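Local coordinates for protein prenylcyclase (Actinoplanes teichomyceticus, PDB 6IJ1) that is probably a prenyl cyclase or prenyltransferase related to terpene cyclases, acting on an isoprenoid chain whose identity is not established here, at residues R16-F20 and Q279-S284; V147-W153 and M293-T299; Q184-W190 and A218-A222. One frame throughout, in Å; residues are numbered along the deposited sequence.

Interaction 1: residues R16-F20 and Q279-S284; sequences RGVDF and QRPDGS
Helical residues 16-20, within helix 10-23, face loop 279-284, and Gly17 lies 4.5 Å from Gly283 between CA atoms. Arg16 (chi1 m, chi3 p) extends beside 279-281, with Gln279 OE1 over one face of the guanidinium and the Arg280 and Pro281 carbonyls at its edge; water 1 links its NE (2.8 Å) to Pro281 O (2.8 Å), and water 3 its NH2 (2.6 Å) to Gln279 O (2.7 Å). Gly17 CA makes a CA-H...O contact (3.3 Å) with Gly283 O. Gly283 O accepts a hydrogen bond from Gln279 NE2 at 2.9 Å, and NE2 donates another to Ala13 O of helix 10-23. Gln279, Gly283 and Trp285 match the Gln-x3-Gly-x-Trp spacing of the QW motif of squalene-cyclase-type enzymes, here with a type I turn over 280-283. At Gly283 (phi/psi 95/-8) a CB would clash with Arg16 O. Phe20 (chi1 t) has Ser284 CB over its ring face, 3.4 Å from the centroid, 9° off the normal. Asp282 OD1 accepts from Ser284 N (3.1 Å), an Asx turn.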
ATOM      1  N   ARG A  16      16.707   0.069  13.980  1.00 17.82           N
ATOM      2  CA  ARG A  16      16.085  -1.051  14.692  1.00 17.88           C
ATOM      3  C   ARG A  16      14.923  -1.676  13.897  1.00 19.05           C
ATOM      4  O   ARG A  16      14.704  -2.886  13.963  1.00 17.56           O
ATOM      5  CB  ARG A  16      15.576  -0.581  16.042  1.00 16.99           C
ATOM      6  CG  ARG A  16      16.732  -0.348  17.063  1.00 19.86           C
ATOM      7  CD  ARG A  16      16.212   0.470  18.265  1.00 24.96           C
ATOM      8  NE  ARG A  16      15.111  -0.260  18.856  1.00 26.22           N
ATOM      9  CZ  ARG A  16      14.145   0.293  19.577  1.00 28.72           C
ATOM     10  NH1 ARG A  16      14.141   1.592  19.868  1.00 30.59           N
ATOM     11  NH2 ARG A  16      13.163  -0.466  20.033  1.00 31.41           N
ATOM     12  N   GLY A  17      14.210  -0.866  13.115  1.00 18.70           N
ATOM     13  CA  GLY A  17      13.159  -1.399  12.268  1.00 18.00           C
ATOM     14  C   GLY A  17      13.714  -2.215  11.118  1.00 16.08           C
ATOM     15  O   GLY A  17      13.162  -3.254  10.733  1.00 15.97           O
ATOM     16  N   VAL A  18      14.861  -1.765  10.568  1.00 17.92           N
ATOM     17  CA  VAL A  18      15.547  -2.564   9.557  1.00 17.69           C
ATOM     18  C   VAL A  18      15.984  -3.912  10.117  1.00 18.48           C
ATOM     19  O   VAL A  18      15.757  -4.954   9.499  1.00 20.37           O
ATOM     20  CB  VAL A  18      16.747  -1.785   8.969  1.00 18.48           C
ATOM     21  CG1 VAL A  18      17.565  -2.723   8.076  1.00 19.62           C
ATOM     22  CG2 VAL A  18      16.231  -0.641   8.141  1.00 20.29           C
ATOM     23  N   ASP A  19      16.580  -3.921  11.322  1.00 18.39           N
ATOM     24  CA  ASP A  19      16.960  -5.196  11.918  1.00 19.73           C
ATOM     25  C   ASP A  19      15.744  -6.088  12.129  1.00 19.27           C
ATOM     26  O   ASP A  19      15.823  -7.284  11.921  1.00 19.88           O
ATOM     27  CB  ASP A  19      17.633  -4.993  13.256  1.00 22.29           C
ATOM     28  CG  ASP A  19      19.060  -4.402  13.134  1.00 33.88           C
ATOM     29  OD1 ASP A  19      19.718  -4.591  12.090  1.00 39.33           O
ATOM     30  OD2 ASP A  19      19.486  -3.771  14.099  1.00 37.89           O
ATOM     31  N   PHE A  20      14.607  -5.530  12.581  1.00 18.32           N
ATOM     32  CA  PHE A  20      13.398  -6.356  12.704  1.00 18.07           C
ATOM     33  C   PHE A  20      13.040  -6.989  11.368  1.00 16.23           C
ATOM     34  O   PHE A  20      12.798  -8.184  11.280  1.00 18.87           O
ATOM     35  CB  PHE A  20      12.233  -5.497  13.234  1.00 16.75           C
ATOM     36  CG  PHE A  20      10.898  -6.205  13.194  1.00 17.44           C
ATOM     37  CD1 PHE A  20      10.497  -6.998  14.249  1.00 17.10           C
ATOM     38  CD2 PHE A  20      10.039  -6.063  12.091  1.00 17.44           C
ATOM     39  CE1 PHE A  20       9.238  -7.676  14.196  1.00 17.14           C
ATOM     40  CE2 PHE A  20       8.795  -6.715  12.061  1.00 17.61           C
ATOM     41  CZ  PHE A  20       8.407  -7.517  13.084  1.00 18.61           C
ATOM     42  N   GLN A 279       7.720   2.776  19.128  1.00 15.69           N
ATOM     43  CA  GLN A 279       8.332   1.590  18.577  1.00 15.25           C
ATOM     44  C   GLN A 279       8.486   0.528  19.677  1.00 16.35           C
ATOM     45  O   GLN A 279       8.824   0.830  20.828  1.00 17.37           O
ATOM     46  CB  GLN A 279       9.712   1.964  18.024  1.00 16.39           C
ATOM     47  CG  GLN A 279      10.389   0.843  17.259  1.00 16.01           C
ATOM     48  CD  GLN A 279      11.693   1.277  16.636  1.00 17.42           C
ATOM     49  OE1 GLN A 279      12.309   2.194  17.107  1.00 20.88           O
ATOM     50  NE2 GLN A 279      12.080   0.634  15.565  1.00 16.51           N
ATOM     51  N   ARG A 280       8.175  -0.710  19.330  1.00 15.63           N
ATOM     52  CA  ARG A 280       8.286  -1.851  20.263  1.00 15.96           C
ATOM     53  C   ARG A 280       9.755  -2.204  20.505  1.00 19.03           C
ATOM     54  O   ARG A 280      10.618  -1.910  19.687  1.00 17.52           O
ATOM     55  CB  ARG A 280       7.569  -3.053  19.658  1.00 16.33           C
ATOM     56  CG  ARG A 280       6.038  -2.873  19.542  1.00 14.88           C
ATOM     57  CD  ARG A 280       5.377  -4.038  18.635  1.00 16.21           C
ATOM     58  NE  ARG A 280       5.963  -5.347  18.980  1.00 16.81           N
ATOM     59  CZ  ARG A 280       5.474  -6.113  19.958  1.00 18.01           C
ATOM     60  NH1 ARG A 280       4.416  -5.726  20.680  1.00 18.25           N
ATOM     61  NH2 ARG A 280       6.098  -7.253  20.255  1.00 19.26           N
ATOM     62  N   PRO A 281      10.041  -2.898  21.604  1.00 17.92           N
ATOM     63  CA  PRO A 281      11.435  -3.300  21.877  1.00 18.42           C
ATOM     64  C   PRO A 281      12.065  -4.171  20.808  1.00 19.15           C
ATOM     65  O   PRO A 281      13.301  -4.093  20.656  1.00 22.22           O
ATOM     66  CB  PRO A 281      11.325  -4.086  23.196  1.00 19.85           C
ATOM     67  CG  PRO A 281       9.984  -3.897  23.699  1.00 19.34           C
ATOM     68  CD  PRO A 281       9.106  -3.225  22.708  1.00 19.40           C
ATOM     69  N   ASP A 282      11.290  -4.892  19.996  1.00 18.39           N
ATOM     70  CA  ASP A 282      11.840  -5.695  18.926  1.00 16.71           C
ATOM     71  C   ASP A 282      12.042  -4.938  17.612  1.00 17.62           C
ATOM     72  O   ASP A 282      12.488  -5.543  16.645  1.00 19.61           O
ATOM     73  CB  ASP A 282      10.975  -6.956  18.719  1.00 19.51           C
ATOM     74  CG  ASP A 282       9.507  -6.633  18.372  1.00 23.34           C
ATOM     75  OD1 ASP A 282       9.225  -5.499  17.985  1.00 20.02           O
ATOM     76  OD2 ASP A 282       8.633  -7.546  18.501  1.00 25.32           O
ATOM     77  N   GLY A 283      11.776  -3.645  17.588  1.00 17.55           N
ATOM     78  CA  GLY A 283      12.015  -2.798  16.422  1.00 16.71           C
ATOM     79  C   GLY A 283      10.796  -2.614  15.550  1.00 16.64           C
ATOM     80  O   GLY A 283      10.845  -1.826  14.596  1.00 15.93           O
ATOM     81  N   SER A 284       9.706  -3.343  15.826  1.00 15.84           N
ATOM     82  CA  SER A 284       8.495  -3.207  15.018  1.00 15.44           C
ATOM     83  C   SER A 284       7.520  -2.246  15.672  1.00 14.14           C
ATOM     84  O   SER A 284       7.783  -1.648  16.717  1.00 16.08           O
ATOM     85  CB  SER A 284       7.819  -4.572  14.824  1.00 15.66           C
ATOM     86  OG  SER A 284       7.329  -5.047  16.085  1.00 16.34           O
TER
HETATM   87  O   HOH W   1      14.969  -3.055  18.602  1.00 28.01           O
HETATM   88  O   HOH W   2      15.637  -4.279  16.216  1.00 29.18           O
HETATM   89  O   HOH W   3      11.493   0.967  21.395  1.00 40.94           O

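Interaction 2: residues V147-W153 and M293-T299; sequences VPSWDGW and MVLPWET
Three hydrogen bonds fasten loop 147-153, between helices 134-141 and 158-164, to loop 293-299, between strands 291-292 and 308-309; the two loops' CA atoms come closest at Trp150-Pro296 (4.5 Å) and Gly152-Thr299 (4.6 Å). Two share one acceptor: Pro296 O takes Trp153 N at 3.2 Å and, weakly (120° at hydrogen), Gly152 N at 2.8 Å. The third joins indole NE1 of Trp153 (chi1 m, chi2 16°) to Val294 O at 2.7 Å. A type I turn over 295-298 (Glu298 N to Leu295 O, 2.9 Å) presents the Pro296 carbonyl. Ser149 OG accepts from Asp151 N at 3.1 Å, an ST turn. A CB on Gly152 would clash with Pro296 O and Glu298 O. Glu298 O receives a CA-H...O contact from Gly152 CA (3.4 Å) and a hydrogen bond from Tyr193 OH. Pro296 CA sits over the five-membered ring of Trp153, 3.5 Å from its centroid, while Pro296 CB touches Trp150 CE3 (3.4 Å). Trp297 (chi1 p) offers a ring face to Pro148 CD and its edge to Val147 CG1, 3.6 Å from CE3. With backbone carbonyls accepting all three hydrogen bonds and Pro296 packed against Trp150 and Trp153, the loops are joined without a salt bridge.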
ATOM      1  N   VAL A 147     -21.051 -17.167  -4.486  1.00 27.44           N
ATOM      2  CA  VAL A 147     -20.893 -15.726  -4.639  1.00 24.61           C
ATOM      3  C   VAL A 147     -21.746 -15.182  -5.789  1.00 25.92           C
ATOM      4  O   VAL A 147     -21.600 -15.598  -6.954  1.00 28.55           O
ATOM      5  CB  VAL A 147     -19.404 -15.377  -4.825  1.00 22.92           C
ATOM      6  CG1 VAL A 147     -19.236 -13.854  -5.113  1.00 25.40           C
ATOM      7  CG2 VAL A 147     -18.645 -15.759  -3.549  1.00 26.18           C
ATOM      8  N   PRO A 148     -22.680 -14.273  -5.516  1.00 21.89           N
ATOM      9  CA  PRO A 148     -23.609 -13.860  -6.578  1.00 24.73           C
ATOM     10  C   PRO A 148     -22.986 -12.953  -7.609  1.00 25.13           C
ATOM     11  O   PRO A 148     -23.462 -12.919  -8.751  1.00 29.36           O
ATOM     12  CB  PRO A 148     -24.745 -13.156  -5.802  1.00 26.72           C
ATOM     13  CG  PRO A 148     -24.146 -12.762  -4.518  1.00 27.91           C
ATOM     14  CD  PRO A 148     -23.105 -13.798  -4.187  1.00 21.29           C
ATOM     15  N   SER A 149     -21.929 -12.217  -7.251  1.00 20.15           N
ATOM     16  CA  SER A 149     -21.343 -11.287  -8.203  1.00 22.80           C
ATOM     17  C   SER A 149     -19.958 -10.877  -7.679  1.00 27.70           C
ATOM     18  O   SER A 149     -19.767 -10.834  -6.455  1.00 24.03           O
ATOM     19  CB  SER A 149     -22.237 -10.069  -8.358  1.00 28.36           C
ATOM     20  OG  SER A 149     -21.524  -8.996  -8.922  1.00 29.28           O
ATOM     21  N   TRP A 150     -18.988 -10.722  -8.596  1.00 23.24           N
ATOM     22  CA  TRP A 150     -17.649 -10.210  -8.276  1.00 23.86           C
ATOM     23  C   TRP A 150     -17.455  -8.786  -8.783  1.00 21.49           C
ATOM     24  O   TRP A 150     -16.299  -8.281  -8.830  1.00 21.94           O
ATOM     25  CB  TRP A 150     -16.571 -11.149  -8.823  1.00 25.01           C
ATOM     26  CG  TRP A 150     -16.717 -12.541  -8.349  1.00 26.24           C
ATOM     27  CD1 TRP A 150     -17.581 -13.518  -8.864  1.00 26.96           C
ATOM     28  CD2 TRP A 150     -16.009 -13.174  -7.270  1.00 24.51           C
ATOM     29  NE1 TRP A 150     -17.434 -14.686  -8.157  1.00 30.63           N
ATOM     30  CE2 TRP A 150     -16.488 -14.512  -7.175  1.00 27.13           C
ATOM     31  CE3 TRP A 150     -15.009 -12.759  -6.378  1.00 27.30           C
ATOM     32  CZ2 TRP A 150     -15.980 -15.428  -6.231  1.00 31.49           C
ATOM     33  CZ3 TRP A 150     -14.519 -13.684  -5.422  1.00 27.11           C
ATOM     34  CH2 TRP A 150     -15.008 -14.999  -5.366  1.00 27.59           C
ATOM     35  N   ASP A 151     -18.533  -8.077  -9.085  1.00 21.04           N
ATOM     36  CA  ASP A 151     -18.437  -6.746  -9.672  1.00 22.40           C
ATOM     37  C   ASP A 151     -17.777  -5.714  -8.747  1.00 26.71           C
ATOM     38  O   ASP A 151     -17.215  -4.733  -9.251  1.00 25.74           O
ATOM     39  CB  ASP A 151     -19.811  -6.188 -10.055  1.00 26.27           C
ATOM     40  CG  ASP A 151     -20.442  -6.894 -11.257  1.00 36.59           C
ATOM     41  OD1 ASP A 151     -19.845  -7.833 -11.862  1.00 35.15           O
ATOM     42  OD2 ASP A 151     -21.589  -6.480 -11.561  1.00 43.91           O
ATOM     43  N   GLY A 152     -17.893  -5.852  -7.415  1.00 20.72           N
ATOM     44  CA  GLY A 152     -17.170  -4.940  -6.528  1.00 17.02           C
ATOM     45  C   GLY A 152     -15.672  -5.054  -6.753  1.00 17.06           C
ATOM     46  O   GLY A 152     -14.964  -4.039  -6.867  1.00 16.63           O
ATOM     47  N   TRP A 153     -15.168  -6.293  -6.808  1.00 16.33           N
ATOM     48  CA  TRP A 153     -13.748  -6.582  -6.940  1.00 15.83           C
ATOM     49  C   TRP A 153     -13.203  -6.197  -8.304  1.00 16.88           C
ATOM     50  O   TRP A 153     -11.980  -6.012  -8.439  1.00 16.34           O
ATOM     51  CB  TRP A 153     -13.474  -8.069  -6.654  1.00 15.33           C
ATOM     52  CG  TRP A 153     -13.489  -8.400  -5.199  1.00 15.34           C
ATOM     53  CD1 TRP A 153     -14.002  -7.641  -4.194  1.00 16.14           C
ATOM     54  CD2 TRP A 153     -12.946  -9.556  -4.624  1.00 17.35           C
ATOM     55  NE1 TRP A 153     -13.794  -8.301  -2.974  1.00 16.33           N
ATOM     56  CE2 TRP A 153     -13.149  -9.462  -3.215  1.00 16.06           C
ATOM     57  CE3 TRP A 153     -12.259 -10.653  -5.140  1.00 22.47           C
ATOM     58  CZ2 TRP A 153     -12.694 -10.442  -2.330  1.00 19.44           C
ATOM     59  CZ3 TRP A 153     -11.804 -11.642  -4.246  1.00 24.51           C
ATOM     60  CH2 TRP A 153     -12.043 -11.516  -2.861  1.00 20.63           C
ATOM     61  N   MET A 293     -11.400  -6.889   3.806  1.00 15.54           N
ATOM     62  CA  MET A 293     -11.650  -7.779   2.667  1.00 18.12           C
ATOM     63  C   MET A 293     -13.100  -7.573   2.217  1.00 17.80           C
ATOM     64  O   MET A 293     -14.036  -8.281   2.629  1.00 17.15           O
ATOM     65  CB  MET A 293     -11.367  -9.239   3.048  1.00 20.99           C
ATOM     66  CG  MET A 293      -9.918  -9.618   3.119  1.00 27.91           C
ATOM     67  SD  MET A 293      -9.106  -9.332   1.526  1.00 32.77           S
ATOM     68  CE  MET A 293     -10.148 -10.316   0.482  1.00 29.64           C
ATOM     69  N   VAL A 294     -13.292  -6.540   1.387  1.00 15.44           N
ATOM     70  CA  VAL A 294     -14.631  -6.187   0.929  1.00 15.66           C
ATOM     71  C   VAL A 294     -15.279  -7.394   0.270  1.00 15.67           C
ATOM     72  O   VAL A 294     -14.639  -8.193  -0.418  1.00 15.78           O
ATOM     73  CB  VAL A 294     -14.534  -5.037  -0.092  1.00 14.04           C
ATOM     74  CG1 VAL A 294     -15.956  -4.484  -0.457  1.00 16.38           C
ATOM     75  CG2 VAL A 294     -13.737  -3.855   0.495  1.00 14.55           C
ATOM     76  N   LEU A 295     -16.586  -7.507   0.463  1.00 15.79           N
ATOM     77  CA  LEU A 295     -17.253  -8.633  -0.163  1.00 16.71           C
ATOM     78  C   LEU A 295     -17.241  -8.437  -1.674  1.00 18.28           C
ATOM     79  O   LEU A 295     -17.368  -7.317  -2.133  1.00 17.61           O
ATOM     80  CB  LEU A 295     -18.693  -8.769   0.346  1.00 18.36           C
ATOM     81  CG  LEU A 295     -18.722  -9.232   1.832  1.00 22.06           C
ATOM     82  CD1 LEU A 295     -20.075  -8.856   2.412  1.00 24.82           C
ATOM     83  CD2 LEU A 295     -18.324 -10.679   2.008  1.00 18.49           C
ATOM     84  N   PRO A 296     -17.156  -9.525  -2.442  1.00 17.64           N
ATOM     85  CA  PRO A 296     -16.941  -9.409  -3.905  1.00 16.82           C
ATOM     86  C   PRO A 296     -17.989  -8.607  -4.651  1.00 18.99           C
ATOM     87  O   PRO A 296     -17.670  -7.986  -5.685  1.00 17.79           O
ATOM     88  CB  PRO A 296     -16.951 -10.863  -4.367  1.00 20.70           C
ATOM     89  CG  PRO A 296     -16.341 -11.590  -3.177  1.00 20.23           C
ATOM     90  CD  PRO A 296     -16.826 -10.868  -1.955  1.00 18.10           C
ATOM     91  N   TRP A 297     -19.229  -8.583  -4.166  1.00 18.54           N
ATOM     92  CA  TRP A 297     -20.302  -7.877  -4.831  1.00 18.71           C
ATOM     93  C   TRP A 297     -20.513  -6.510  -4.257  1.00 18.33           C
ATOM     94  O   TRP A 297     -21.381  -5.765  -4.730  1.00 20.66           O
ATOM     95  CB  TRP A 297     -21.595  -8.735  -4.683  1.00 16.82           C
ATOM     96  CG  TRP A 297     -21.899  -9.142  -3.224  1.00 18.70           C
ATOM     97  CD1 TRP A 297     -22.674  -8.468  -2.338  1.00 21.66           C
ATOM     98  CD2 TRP A 297     -21.400 -10.276  -2.537  1.00 15.90           C
ATOM     99  NE1 TRP A 297     -22.696  -9.131  -1.092  1.00 20.45           N
ATOM    100  CE2 TRP A 297     -21.902 -10.232  -1.210  1.00 16.30           C
ATOM    101  CE3 TRP A 297     -20.539 -11.311  -2.883  1.00 17.83           C
ATOM    102  CZ2 TRP A 297     -21.586 -11.214  -0.251  1.00 16.75           C
ATOM    103  CZ3 TRP A 297     -20.231 -12.292  -1.919  1.00 20.70           C
ATOM    104  CH2 TRP A 297     -20.768 -12.218  -0.623  1.00 19.25           C
ATOM    105  N   GLU A 298     -19.705  -6.115  -3.256  1.00 17.32           N
ATOM    106  CA  GLU A 298     -19.923  -4.856  -2.582  1.00 17.78           C
ATOM    107  C   GLU A 298     -19.129  -3.741  -3.253  1.00 18.96           C
ATOM    108  O   GLU A 298     -17.908  -3.866  -3.436  1.00 18.92           O
ATOM    109  CB  GLU A 298     -19.512  -4.986  -1.119  1.00 17.52           C
ATOM    110  CG  GLU A 298     -19.554  -3.731  -0.380  1.00 17.98           C
ATOM    111  CD  GLU A 298     -20.949  -3.158  -0.184  1.00 22.08           C
ATOM    112  OE1 GLU A 298     -21.752  -3.767   0.588  1.00 24.53           O
ATOM    113  OE2 GLU A 298     -21.253  -2.126  -0.768  1.00 22.81           O
ATOM    114  N   THR A 299     -19.828  -2.679  -3.673  1.00 17.55           N
ATOM    115  CA  THR A 299     -19.177  -1.518  -4.273  1.00 17.70           C
ATOM    116  C   THR A 299     -19.020  -0.354  -3.326  1.00 22.48           C
ATOM    117  O   THR A 299     -18.342   0.624  -3.655  1.00 24.12           O
ATOM    118  CB  THR A 299     -19.938  -1.021  -5.510  1.00 23.13           C
ATOM    119  OG1 THR A 299     -21.207  -0.502  -5.100  1.00 25.84           O
ATOM    120  CG2 THR A 299     -20.188  -2.177  -6.430  1.00 24.44           C
TER

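Interaction 3: residues Q184-W190 and A218-A222; sequences QRPTGEW and ARAAA
Residues 184-190 form a turn that follows helix 173-182, and residues 218-222 are a regular part of helix 216-229; the two meet where Gly188 and Ala222 bring their CA atoms to 4.4 Å. A type I turn spans 185-188, with Gly188 N bonded to Arg185 O at 2.9 Å, and Arg185 N bonds Glu189 O at 2.8 Å. Gly188 takes phi/psi 106/-17, where a CB would be jammed against the preceding carbonyl and would also clash with Ala221 O. Its own carbonyl points at the helix: Gly188 O is 3.2 Å from Ala222 CA, a CA-H...O contact with 128° at the hydrogen.

Gln184 is extended (chi1 and chi2 both t), which carries its amide to the helix. Gln184 NE2 donates to Ala218 O at 3.0 Å (155°) and to Gly188 O at 2.9 Å (173°), so one side-chain nitrogen ties the turn to itself and to the helix. Ala218 O still accepts its helical bond from Ala222 N at 3.0 Å. The spacing Gln184, Gly188, Trp190 is consistent with a QW motif, which in squalene-cyclase-type enzymes joins helices of an alpha/alpha barrel.

The Trp190 ring (chi1 m, chi2 -96°) lies beside two alanines one helical turn apart, with CH2 4.0 Å from Ala218 CB and CZ3 3.7 Å from Ala222 CB. Its NE1 is held by Leu180 O, and the ring also touches Ala205 and Leu209 of helix 198-209.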
ATOM      1  N   GLN A 184     -10.630  12.650  -5.697  1.00 15.17           N
ATOM      2  CA  GLN A 184     -10.316  13.325  -4.442  1.00 14.02           C
ATOM      3  C   GLN A 184     -11.579  13.945  -3.865  1.00 16.55           C
ATOM      4  O   GLN A 184     -12.372  14.538  -4.590  1.00 19.63           O
ATOM      5  CB  GLN A 184      -9.266  14.432  -4.657  1.00 16.92           C
ATOM      6  CG  GLN A 184      -8.730  14.996  -3.374  1.00 16.06           C
ATOM      7  CD  GLN A 184      -7.666  16.062  -3.592  1.00 16.07           C
ATOM      8  OE1 GLN A 184      -7.577  16.652  -4.711  1.00 18.66           O
ATOM      9  NE2 GLN A 184      -6.847  16.303  -2.581  1.00 16.02           N
ATOM     10  N   ARG A 185     -11.775  13.800  -2.572  1.00 17.05           N
ATOM     11  CA  ARG A 185     -12.956  14.382  -1.940  1.00 18.01           C
ATOM     12  C   ARG A 185     -12.704  15.865  -1.704  1.00 19.67           C
ATOM     13  O   ARG A 185     -11.564  16.298  -1.635  1.00 19.22           O
ATOM     14  CB  ARG A 185     -13.228  13.674  -0.596  1.00 19.67           C
ATOM     15  CG  ARG A 185     -13.516  12.172  -0.765  1.00 21.30           C
ATOM     16  CD  ARG A 185     -14.943  11.933  -1.235  1.00 36.15           C
ATOM     17  NE  ARG A 185     -15.357  10.523  -1.459  1.00 46.45           N
ATOM     18  CZ  ARG A 185     -15.486   9.595  -0.507  1.00 52.71           C
ATOM     19  NH1 ARG A 185     -15.159   9.858   0.763  1.00 47.06           N
ATOM     20  NH2 ARG A 185     -15.900   8.374  -0.834  1.00 47.10           N
ATOM     21  N   PRO A 186     -13.772  16.659  -1.563  1.00 22.70           N
ATOM     22  CA  PRO A 186     -13.592  18.100  -1.321  1.00 22.73           C
ATOM     23  C   PRO A 186     -12.877  18.414  -0.040  1.00 21.00           C
ATOM     24  O   PRO A 186     -12.274  19.498   0.048  1.00 25.30           O
ATOM     25  CB  PRO A 186     -15.020  18.641  -1.252  1.00 23.73           C
ATOM     26  CG  PRO A 186     -15.871  17.628  -1.872  1.00 28.18           C
ATOM     27  CD  PRO A 186     -15.174  16.276  -1.684  1.00 24.32           C
ATOM     28  N   THR A 187     -12.898  17.511   0.935  1.00 19.95           N
ATOM     29  CA  THR A 187     -12.154  17.720   2.172  1.00 20.59           C
ATOM     30  C   THR A 187     -10.664  17.402   2.018  1.00 19.08           C
ATOM     31  O   THR A 187      -9.890  17.677   2.936  1.00 21.04           O
ATOM     32  CB  THR A 187     -12.793  16.898   3.284  1.00 27.16           C
ATOM     33  OG1 THR A 187     -13.119  15.614   2.775  1.00 28.67           O
ATOM     34  CG2 THR A 187     -14.112  17.601   3.771  1.00 30.99           C
ATOM     35  N   GLY A 188     -10.223  16.922   0.840  1.00 18.40           N
ATOM     36  CA  GLY A 188      -8.817  16.767   0.512  1.00 16.72           C
ATOM     37  C   GLY A 188      -8.291  15.327   0.524  1.00 15.25           C
ATOM     38  O   GLY A 188      -7.203  15.077   0.019  1.00 16.30           O
ATOM     39  N   GLU A 189      -9.014  14.412   1.138  1.00 16.76           N
ATOM     40  CA  GLU A 189      -8.549  13.039   1.157  1.00 16.38           C
ATOM     41  C   GLU A 189      -9.077  12.230  -0.000  1.00 16.02           C
ATOM     42  O   GLU A 189     -10.054  12.568  -0.677  1.00 17.78           O
ATOM     43  CB  GLU A 189      -8.970  12.363   2.467  1.00 19.32           C
ATOM     44  CG  GLU A 189     -10.365  11.810   2.524  1.00 22.82           C
ATOM     45  CD  GLU A 189     -11.430  12.838   2.886  1.00 25.57           C
ATOM     46  OE1 GLU A 189     -11.289  14.068   2.607  1.00 22.79           O
ATOM     47  OE2 GLU A 189     -12.442  12.371   3.473  1.00 26.58           O
ATOM     48  N   TRP A 190      -8.443  11.068  -0.195  1.00 14.63           N
ATOM     49  CA  TRP A 190      -8.986  10.085  -1.111  1.00 14.49           C
ATOM     50  C   TRP A 190      -9.528   8.908  -0.329  1.00 15.06           C
ATOM     51  O   TRP A 190      -8.895   8.485   0.634  1.00 17.46           O
ATOM     52  CB  TRP A 190      -7.924   9.545  -2.057  1.00 14.57           C
ATOM     53  CG  TRP A 190      -7.550  10.469  -3.223  1.00 14.09           C
ATOM     54  CD1 TRP A 190      -8.081  10.391  -4.476  1.00 15.21           C
ATOM     55  CD2 TRP A 190      -6.573  11.529  -3.251  1.00 14.37           C
ATOM     56  NE1 TRP A 190      -7.502  11.330  -5.299  1.00 15.48           N
ATOM     57  CE2 TRP A 190      -6.589  12.060  -4.581  1.00 15.15           C
ATOM     58  CE3 TRP A 190      -5.764  12.136  -2.287  1.00 15.66           C
ATOM     59  CZ2 TRP A 190      -5.779  13.108  -4.991  1.00 15.72           C
ATOM     60  CZ3 TRP A 190      -4.894  13.172  -2.699  1.00 15.98           C
ATOM     61  CH2 TRP A 190      -4.932  13.647  -4.051  1.00 16.53           C
ATOM     62  N   ALA A 218      -4.117  19.497  -5.761  1.00 15.93           N
ATOM     63  CA  ALA A 218      -4.612  18.285  -5.071  1.00 14.28           C
ATOM     64  C   ALA A 218      -3.683  17.926  -3.910  1.00 18.40           C
ATOM     65  O   ALA A 218      -4.189  17.590  -2.844  1.00 16.47           O
ATOM     66  CB  ALA A 218      -4.730  17.148  -6.051  1.00 16.52           C
ATOM     67  N   ARG A 219      -2.374  17.997  -4.131  1.00 14.99           N
ATOM     68  CA  ARG A 219      -1.403  17.638  -3.066  1.00 14.98           C
ATOM     69  C   ARG A 219      -1.474  18.631  -1.907  1.00 18.74           C
ATOM     70  O   ARG A 219      -1.382  18.196  -0.772  1.00 18.82           O
ATOM     71  CB  ARG A 219       0.004  17.511  -3.649  1.00 30.00           C
ATOM     72  CG  ARG A 219       0.175  16.257  -4.490  1.00 30.00           C
ATOM     73  CD  ARG A 219       1.578  16.121  -5.018  1.00 30.00           C
ATOM     74  NE  ARG A 219       1.777  16.944  -6.189  1.00 30.00           N
ATOM     75  CZ  ARG A 219       2.865  17.654  -6.404  1.00 30.00           C
ATOM     76  NH1 ARG A 219       3.712  17.865  -5.415  1.00 30.00           N
ATOM     77  NH2 ARG A 219       3.113  18.124  -7.608  1.00 30.00           N
ATOM     78  N   ALA A 220      -1.626  19.919  -2.201  1.00 15.48           N
ATOM     79  CA  ALA A 220      -1.709  20.929  -1.123  1.00 17.27           C
ATOM     80  C   ALA A 220      -2.973  20.709  -0.288  1.00 18.59           C
ATOM     81  O   ALA A 220      -2.903  20.887   0.921  1.00 19.47           O
ATOM     82  CB  ALA A 220      -1.682  22.315  -1.715  1.00 18.08           C
ATOM     83  N   ALA A 221      -4.088  20.368  -0.935  1.00 17.67           N
ATOM     84  CA  ALA A 221      -5.360  20.140  -0.216  1.00 16.25           C
ATOM     85  C   ALA A 221      -5.239  18.884   0.651  1.00 18.56           C
ATOM     86  O   ALA A 221      -5.698  18.907   1.787  1.00 18.25           O
ATOM     87  CB  ALA A 221      -6.495  20.019  -1.198  1.00 20.17           C
ATOM     88  N   ALA A 222      -4.614  17.839   0.118  1.00 16.28           N
ATOM     89  CA  ALA A 222      -4.454  16.582   0.879  1.00 16.48           C
ATOM     90  C   ALA A 222      -3.526  16.805   2.075  1.00 17.67           C
ATOM     91  O   ALA A 222      -3.776  16.222   3.125  1.00 17.80           O
ATOM     92  CB  ALA A 222      -3.919  15.507  -0.028  1.00 15.65           C
TER

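How the interactions relate
Interactions 1 and 3 repeat one design: a QW-type turn after a helix bonds, through its glutamine amide, a carbonyl of another helix. Interaction 3 joins turn 184-190 to helix 216-229, only 28 residues on, whereas interaction 1 spans 259 residues and brings turn 279-284 back to the first modelled helix, 10-23, consistent with closing a ring of helices. Their centres lie 33 Å apart. Interaction 2 joins two loops instead, and its centre is 37 Å from interaction 1, across the chain's centre. It crosses interaction 1 in chain order and encloses interaction 3, whose nearest atoms are about 9 Å from it.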